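Local coordinates for protein Cas13d (uncultured Ruminococcus sp, PDB 6IV9) that binds a CRISPR RNA and relies on two HEPN domains for maturing that guide and cleaving target RNA, at residues S66-I72 / E84-N90; G388-K392 / F458-A462; D810-A814 / K891-S895. The protein carries 2 engineered substitutions. The contacts are given in a common frame with arbitrary orientation. Numbering follows the deposited sequence.

Contact 1 (S66-I72 / E84-N90); sequences SENKMYI and EYEVDNN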
# COMPACT_ATOMS: atom_id res chain seq x y z
N SER A 66 8.53 -23.81 23.11
CA SER A 66 8.07 -25.19 22.83
C SER A 66 7.58 -25.77 24.16
O SER A 66 7.64 -25.09 25.20
CB SER A 66 9.13 -26.04 22.24
OG SER A 66 9.93 -26.57 23.27
N GLU A 67 7.07 -26.99 24.14
CA GLU A 67 6.57 -27.51 25.43
C GLU A 67 7.73 -27.60 26.42
O GLU A 67 7.58 -27.15 27.53
CB GLU A 67 5.82 -28.82 25.22
CG GLU A 67 5.17 -29.35 26.47
CD GLU A 67 4.02 -28.51 26.98
OE1 GLU A 67 3.88 -27.38 26.49
OE2 GLU A 67 3.28 -28.97 27.86
N ASN A 68 8.89 -28.10 26.02
CA ASN A 68 9.93 -28.31 27.04
C ASN A 68 11.04 -27.25 27.02
O ASN A 68 11.73 -27.14 28.00
CB ASN A 68 10.45 -29.75 26.98
CG ASN A 68 9.35 -30.76 27.22
OD1 ASN A 68 8.99 -31.52 26.34
ND2 ASN A 68 8.79 -30.77 28.42
N LYS A 69 11.14 -26.46 25.96
CA LYS A 69 12.28 -25.54 25.84
C LYS A 69 11.87 -24.15 25.35
O LYS A 69 10.79 -24.02 24.84
CB LYS A 69 13.20 -26.05 24.74
CG LYS A 69 13.72 -27.46 24.94
CD LYS A 69 14.45 -27.62 26.22
CE LYS A 69 15.05 -29.00 26.36
NZ LYS A 69 15.88 -29.11 27.58
N MET A 70 12.76 -23.19 25.56
CA MET A 70 12.62 -21.81 25.04
C MET A 70 13.87 -21.54 24.23
O MET A 70 14.93 -22.02 24.63
CB MET A 70 12.54 -20.76 26.15
CG MET A 70 11.26 -20.76 26.89
SD MET A 70 11.18 -19.42 28.06
CE MET A 70 12.36 -19.94 29.29
N TYR A 71 13.73 -20.85 23.12
CA TYR A 71 14.89 -20.48 22.29
C TYR A 71 14.90 -18.96 22.22
O TYR A 71 13.94 -18.40 21.77
CB TYR A 71 14.81 -21.12 20.91
CG TYR A 71 14.67 -22.62 20.98
CD1 TYR A 71 13.44 -23.22 21.09
CD2 TYR A 71 15.79 -23.42 20.98
CE1 TYR A 71 13.32 -24.59 21.18
CE2 TYR A 71 15.69 -24.79 21.07
CZ TYR A 71 14.45 -25.37 21.17
OH TYR A 71 14.35 -26.72 21.27
N ILE A 72 16.01 -18.37 22.63
CA ILE A 72 16.17 -16.90 22.65
C ILE A 72 16.98 -16.49 21.42
O ILE A 72 18.02 -17.06 21.19
CB ILE A 72 16.87 -16.50 23.95
CG1 ILE A 72 16.01 -16.88 25.15
CG2 ILE A 72 17.24 -15.04 23.94
CD1 ILE A 72 16.52 -16.41 26.46
N GLU A 84 20.59 -17.63 20.16
CA GLU A 84 21.56 -17.35 21.22
C GLU A 84 21.55 -18.45 22.27
O GLU A 84 22.60 -18.95 22.61
CB GLU A 84 21.21 -16.02 21.89
CG GLU A 84 21.45 -14.81 21.01
CD GLU A 84 22.87 -14.26 21.04
OE1 GLU A 84 23.71 -14.89 21.64
OE2 GLU A 84 23.09 -13.22 20.47
N TYR A 85 20.38 -18.75 22.81
CA TYR A 85 20.35 -19.75 23.90
C TYR A 85 19.15 -20.67 23.81
O TYR A 85 18.13 -20.29 23.31
CB TYR A 85 20.22 -19.04 25.25
CG TYR A 85 21.38 -18.14 25.59
CD1 TYR A 85 21.38 -16.83 25.19
CD2 TYR A 85 22.46 -18.61 26.29
CE1 TYR A 85 22.44 -15.99 25.48
CE2 TYR A 85 23.53 -17.79 26.60
CZ TYR A 85 23.52 -16.48 26.18
OH TYR A 85 24.55 -15.65 26.46
N GLU A 86 19.33 -21.86 24.34
CA GLU A 86 18.23 -22.82 24.53
C GLU A 86 18.06 -22.94 26.04
O GLU A 86 19.06 -23.12 26.69
CB GLU A 86 18.56 -24.16 23.90
CG GLU A 86 17.52 -25.20 24.18
CD GLU A 86 17.95 -26.55 23.66
OE1 GLU A 86 18.55 -26.59 22.59
OE2 GLU A 86 17.69 -27.52 24.32
N VAL A 87 16.85 -22.78 26.54
CA VAL A 87 16.59 -22.83 28.01
C VAL A 87 15.59 -23.95 28.29
O VAL A 87 14.66 -24.09 27.54
CB VAL A 87 16.06 -21.49 28.53
CG1 VAL A 87 15.74 -21.52 30.01
CG2 VAL A 87 17.00 -20.34 28.21
N ASP A 88 15.84 -24.72 29.34
CA ASP A 88 14.91 -25.81 29.72
C ASP A 88 13.83 -25.21 30.61
O ASP A 88 14.17 -24.58 31.57
CB ASP A 88 15.62 -26.96 30.43
CG ASP A 88 14.66 -28.07 30.77
OD1 ASP A 88 13.97 -27.97 31.78
OD2 ASP A 88 14.57 -28.99 29.99
N ASN A 89 12.57 -25.42 30.25
CA ASN A 89 11.44 -24.85 31.02
C ASN A 89 11.37 -25.41 32.44
O ASN A 89 10.87 -24.71 33.28
CB ASN A 89 10.10 -25.04 30.30
CG ASN A 89 10.03 -24.25 29.02
OD1 ASN A 89 10.73 -23.27 28.88
ND2 ASN A 89 9.20 -24.68 28.10
N ASN A 90 11.65 -26.70 32.60
CA ASN A 90 11.58 -27.38 33.91
C ASN A 90 12.73 -27.05 34.87
O ASN A 90 12.43 -26.78 36.02
CB ASN A 90 11.26 -28.86 33.72
CG ASN A 90 10.01 -29.00 32.88
OD1 ASN A 90 8.98 -28.43 33.21
ND2 ASN A 90 10.10 -29.71 31.78

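Contact 2 (G388-K392 / F458-A462); sequences GFRFK and FENIA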
# COMPACT_ATOMS: atom_id res chain seq x y z
N GLY A 388 24.95 21.92 3.74
CA GLY A 388 24.87 22.15 2.29
C GLY A 388 23.59 22.82 1.90
O GLY A 388 23.16 22.60 0.79
N PHE A 389 23.10 23.72 2.74
CA PHE A 389 21.78 24.38 2.55
C PHE A 389 21.74 25.17 1.25
O PHE A 389 20.66 25.37 0.72
CB PHE A 389 21.42 25.22 3.77
CG PHE A 389 22.59 25.93 4.39
CD1 PHE A 389 22.99 27.17 3.92
CD2 PHE A 389 23.29 25.36 5.43
CE1 PHE A 389 24.06 27.83 4.50
CE2 PHE A 389 24.37 26.01 6.00
CZ PHE A 389 24.74 27.25 5.54
N ARG A 390 22.90 25.58 0.76
CA ARG A 390 23.04 26.35 -0.51
C ARG A 390 22.54 25.50 -1.69
O ARG A 390 21.97 26.05 -2.61
CB ARG A 390 24.48 26.83 -0.66
CG ARG A 390 25.24 26.22 -1.82
CD ARG A 390 26.71 26.58 -1.77
NE ARG A 390 27.37 26.12 -0.56
CZ ARG A 390 28.37 25.25 -0.53
NH1 ARG A 390 28.68 24.62 0.59
NH2 ARG A 390 29.03 25.00 -1.64
N PHE A 391 22.74 24.19 -1.60
CA PHE A 391 22.34 23.20 -2.64
C PHE A 391 20.83 23.04 -2.67
O PHE A 391 20.32 22.47 -3.61
CB PHE A 391 22.99 21.85 -2.37
CG PHE A 391 24.49 21.89 -2.39
CD1 PHE A 391 25.17 22.62 -3.34
CD2 PHE A 391 25.22 21.23 -1.43
CE1 PHE A 391 26.55 22.66 -3.34
CE2 PHE A 391 26.60 21.27 -1.43
CZ PHE A 391 27.26 21.99 -2.38
N LYS A 392 20.16 23.55 -1.64
CA LYS A 392 18.68 23.48 -1.52
C LYS A 392 18.04 24.70 -2.19
O LYS A 392 16.83 24.81 -2.18
CB LYS A 392 18.28 23.38 -0.05
CG LYS A 392 18.53 22.03 0.61
CD LYS A 392 18.67 22.13 2.10
CE LYS A 392 17.52 21.48 2.83
NZ LYS A 392 16.71 20.66 1.92
N PHE A 458 30.58 16.69 -2.80
CA PHE A 458 29.24 17.29 -3.00
C PHE A 458 29.35 18.61 -3.75
O PHE A 458 28.52 18.88 -4.59
CB PHE A 458 28.49 17.44 -1.67
CG PHE A 458 27.84 16.17 -1.18
CD1 PHE A 458 28.38 14.94 -1.49
CD2 PHE A 458 26.70 16.22 -0.41
CE1 PHE A 458 27.80 13.78 -1.03
CE2 PHE A 458 26.13 15.05 0.05
CZ PHE A 458 26.68 13.84 -0.27
N GLU A 459 30.34 19.42 -3.42
CA GLU A 459 30.51 20.72 -4.13
C GLU A 459 30.80 20.44 -5.60
O GLU A 459 30.27 21.14 -6.45
CB GLU A 459 31.62 21.53 -3.47
CG GLU A 459 31.10 22.72 -2.72
CD GLU A 459 31.71 22.98 -1.36
OE1 GLU A 459 32.90 22.70 -1.18
OE2 GLU A 459 30.98 23.48 -0.48
N ASN A 460 31.60 19.42 -5.87
CA ASN A 460 31.94 19.06 -7.26
C ASN A 460 30.67 18.67 -8.01
O ASN A 460 30.49 19.11 -9.14
CB ASN A 460 32.91 17.88 -7.28
CG ASN A 460 33.45 17.62 -8.67
OD1 ASN A 460 33.63 18.54 -9.44
ND2 ASN A 460 33.68 16.36 -9.00
N ILE A 461 29.81 17.88 -7.37
CA ILE A 461 28.56 17.46 -8.05
C ILE A 461 27.72 18.69 -8.36
O ILE A 461 27.28 18.81 -9.47
CB ILE A 461 27.75 16.53 -7.13
CG1 ILE A 461 28.34 15.12 -7.03
CG2 ILE A 461 26.30 16.50 -7.56
CD1 ILE A 461 27.81 14.33 -5.89
N ALA A 462 27.58 19.60 -7.40
CA ALA A 462 26.76 20.82 -7.55
C ALA A 462 27.31 21.68 -8.70
O ALA A 462 26.52 22.25 -9.41
CB ALA A 462 26.72 21.59 -6.27

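Contact 3 (D810-A814 / K891-S895); sequences DINNA and KALNS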
# COMPACT_ATOMS: atom_id res chain seq x y z
N ASP A 810 -24.44 -3.67 21.39
CA ASP A 810 -24.24 -3.22 19.99
C ASP A 810 -24.90 -4.20 19.03
O ASP A 810 -25.54 -3.76 18.12
CB ASP A 810 -22.77 -2.91 19.74
CG ASP A 810 -22.25 -1.80 20.63
OD1 ASP A 810 -23.01 -0.86 20.89
OD2 ASP A 810 -21.09 -1.87 21.04
N ILE A 811 -24.80 -5.50 19.28
CA ILE A 811 -25.41 -6.51 18.37
C ILE A 811 -26.93 -6.30 18.33
O ILE A 811 -27.51 -6.39 17.27
CB ILE A 811 -25.08 -7.93 18.84
CG1 ILE A 811 -23.62 -8.30 18.60
CG2 ILE A 811 -25.98 -8.93 18.17
CD1 ILE A 811 -23.19 -9.52 19.34
N ASN A 812 -27.52 -6.06 19.50
CA ASN A 812 -28.98 -5.86 19.67
C ASN A 812 -29.46 -4.58 18.99
O ASN A 812 -30.61 -4.52 18.58
CB ASN A 812 -29.40 -6.14 21.10
CG ASN A 812 -29.25 -7.61 21.39
OD1 ASN A 812 -29.72 -8.45 20.63
ND2 ASN A 812 -28.55 -7.94 22.46
N ASN A 813 -28.60 -3.57 18.95
CA ASN A 813 -28.86 -2.27 18.29
C ASN A 813 -28.89 -2.45 16.77
O ASN A 813 -29.45 -1.60 16.09
CB ASN A 813 -27.86 -1.22 18.75
CG ASN A 813 -28.25 -0.68 20.10
OD1 ASN A 813 -29.37 -0.86 20.52
ND2 ASN A 813 -27.32 -0.05 20.79
N ALA A 814 -28.24 -3.49 16.29
CA ALA A 814 -28.13 -3.78 14.85
C ALA A 814 -29.12 -4.86 14.44
O ALA A 814 -29.88 -5.30 15.27
CB ALA A 814 -26.72 -4.22 14.54
N LYS A 891 -21.13 1.71 16.18
CA LYS A 891 -20.93 0.52 17.04
C LYS A 891 -21.89 -0.61 16.62
O LYS A 891 -21.47 -1.73 16.59
CB LYS A 891 -21.08 0.90 18.51
CG LYS A 891 -20.17 2.03 18.94
CD LYS A 891 -19.89 2.05 20.41
CE LYS A 891 -21.06 2.54 21.23
NZ LYS A 891 -20.86 2.30 22.68
N ALA A 892 -23.14 -0.28 16.34
CA ALA A 892 -24.11 -1.30 15.92
C ALA A 892 -23.67 -1.91 14.58
O ALA A 892 -23.67 -3.11 14.45
CB ALA A 892 -25.46 -0.65 15.78
N LEU A 893 -23.28 -1.06 13.65
CA LEU A 893 -22.85 -1.53 12.31
C LEU A 893 -21.59 -2.40 12.41
O LEU A 893 -21.47 -3.31 11.65
CB LEU A 893 -22.64 -0.31 11.41
CG LEU A 893 -23.92 0.36 10.94
CD1 LEU A 893 -23.61 1.65 10.22
CD2 LEU A 893 -24.74 -0.57 10.08
N ASN A 894 -20.72 -2.10 13.35
CA ASN A 894 -19.42 -2.79 13.55
C ASN A 894 -19.57 -4.01 14.47
O ASN A 894 -18.62 -4.72 14.63
CB ASN A 894 -18.39 -1.85 14.17
CG ASN A 894 -17.79 -0.88 13.18
OD1 ASN A 894 -17.90 -1.08 11.99
ND2 ASN A 894 -17.13 0.13 13.68
N SER A 895 -20.79 -4.30 14.92
CA SER A 895 -21.05 -5.40 15.90
C SER A 895 -20.59 -6.75 15.35
O SER A 895 -20.13 -7.55 16.12
CB SER A 895 -22.47 -5.41 16.41
OG SER A 895 -23.38 -5.63 15.38

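Contact 1 (S66-I72 / E84-N90)
A salt bridge of 2.7 Å joins Lys-69 NZ to Asp-88 OD2, the long lysine arm bending across to its neighbour in a non-hydrogen-bonded pair. Beside it, Asn-89 seals the end of the strands twice: its backbone N donates to Asn-68 O (3.0 Å), and the side-chain amide, which asparagine supplies on a short arm, gives ND2 to Glu-67 O (3.0 Å). Ser-66 OG accepts from Lys-69 N at 3.0 Å, an ST motif that shapes the turn leading into the strand. Along the antiparallel strands, Met-70 and Val-87 exchange backbone bonds (Met-70 N to Val-87 O 2.9 Å, Val-87 N to Met-70 O 2.8 Å), and Ile-72 N donates to Tyr-85 O at 2.9 Å. Ile-72 O receives Glu-84 N at 2.8 Å and, weakly, Tyr-85 N at 3.3 Å.

Alternation sorts the side chains. Lys-69, Tyr-71, Glu-86 and Asp-88 share one face; Met-70, Ile-72, Tyr-85 and Val-87 share the other, where Met-70 CE lies 3.8 Å from Val-87 CG1 and where Ile-72 and Val-87 also meet strand 105-110. This is a β-hairpin with a classic beta bulge, Glu-84 and Tyr-85 opposite Ile-72, at the centre of a four-stranded antiparallel sheet.

Contact 2 (G388-K392 / F458-A462)
One carboxylate oxygen serves both terminal nitrogens of an arginine here: Glu-459 OE2 accepts from Arg-390 NH2 at 2.7 Å and from Arg-390 NH1 at 2.8 Å, lying at the guanidinium edge near its plane. The salt bridge is therefore forked on the arginine side and single on the glutamate side, rather than the two-oxygen, two-nitrogen pairing often seen between these residues. Both side chains are long enough to meet at the outer margin of the contact, where their charges need not be buried.

Behind this bridge the interface turns apolar. Phe-391 points its ring at the helix surface, with CZ 3.9 Å from Glu-459 CA and CE2 4.3 Å from Phe-458 CB. Ala-462, one turn after Phe-458, also points its CA-to-CB bond toward the 3-10 segment. Trp-451 of the same long helix and Leu-384 of helix 376-386 also touch the buried Phe-391.

Gly-388 suits the start of the tight turn, because a CB there would come within 3.0 Å of Phe-391 CD2. Its O accepts from Phe-391 N at 2.9 Å, and Phe-389 O accepts from Lys-392 N at 3.0 Å. The contact is a short 3-10 turn, in the connection between helices 376-386 and 400-418, docked on the long helix 436-464 by an aromatic side chain and a salt bridge within an all-helical part of the protein.

Contact 3 (D810-A814 / K891-S895)
Asp-810 lies against the base of Lys-891, its OD1 3.5 Å from Lys-891 CB. The lysine NZ stays 4.2 Å from the same oxygen, so the opposite charges are near each other without forming a salt bridge. Two helices, 801-813 and 887-893, meet here close to their C-terminal ends, in a helical region that probably belongs to the C-terminal HEPN domain.

The backbones approach closely. The CA atoms of Asp-810 and Ala-892 are 4.5 Å apart, so close that a backbone CA-H...O contact forms, with Ala-892 CA 3.6 Å from Asp-810 O. The small Ala-892 and Ala-814 suit this close spacing: Ala-814 CB sits 4.0 Å from Ala-892 CB and 3.2 Å from Ala-892 O, while Asn-813 CB comes within 3.9 Å of Ala-892 CB, placing that methyl group beside Asn-813 and Ala-814. The amide of Asn-813 bonds through OD1 to Lys-874.

Ile-811 has its CA-to-CB bond directed away, yet its CG1 still reaches Ser-895 CB at 3.8 Å; its side chain otherwise packs on helix 777-788. Serine suits its own position because it is compact and can satisfy its hydroxyl locally: Ser-895 OG donates to Ala-892 O at 2.7 Å, while remaining 3.7 Å from Ala-814 CB.

How the contacts relate
From the N terminus the three contacts follow one another in series; none nests within or crosses another. Contact 1 closes first, spanning just 11 residues, and is local to the N-terminal β-sheet region. Contact 2 bridges 65 residues, most of them helical, and ties the connection after helix 376-386 back to helix 436-464. Contact 3 spans 76 residues near the C terminus and brings helix 887-893 against helix 801-813. Their centres lie about 55 Å (contacts 1 and 2), 44 Å (1 and 3) and 59 Å (2 and 3) apart, with contacts 2 and 3 on opposite sides of the chain's centre. Each thus joins elements within a separate part of this RNA-bound protein.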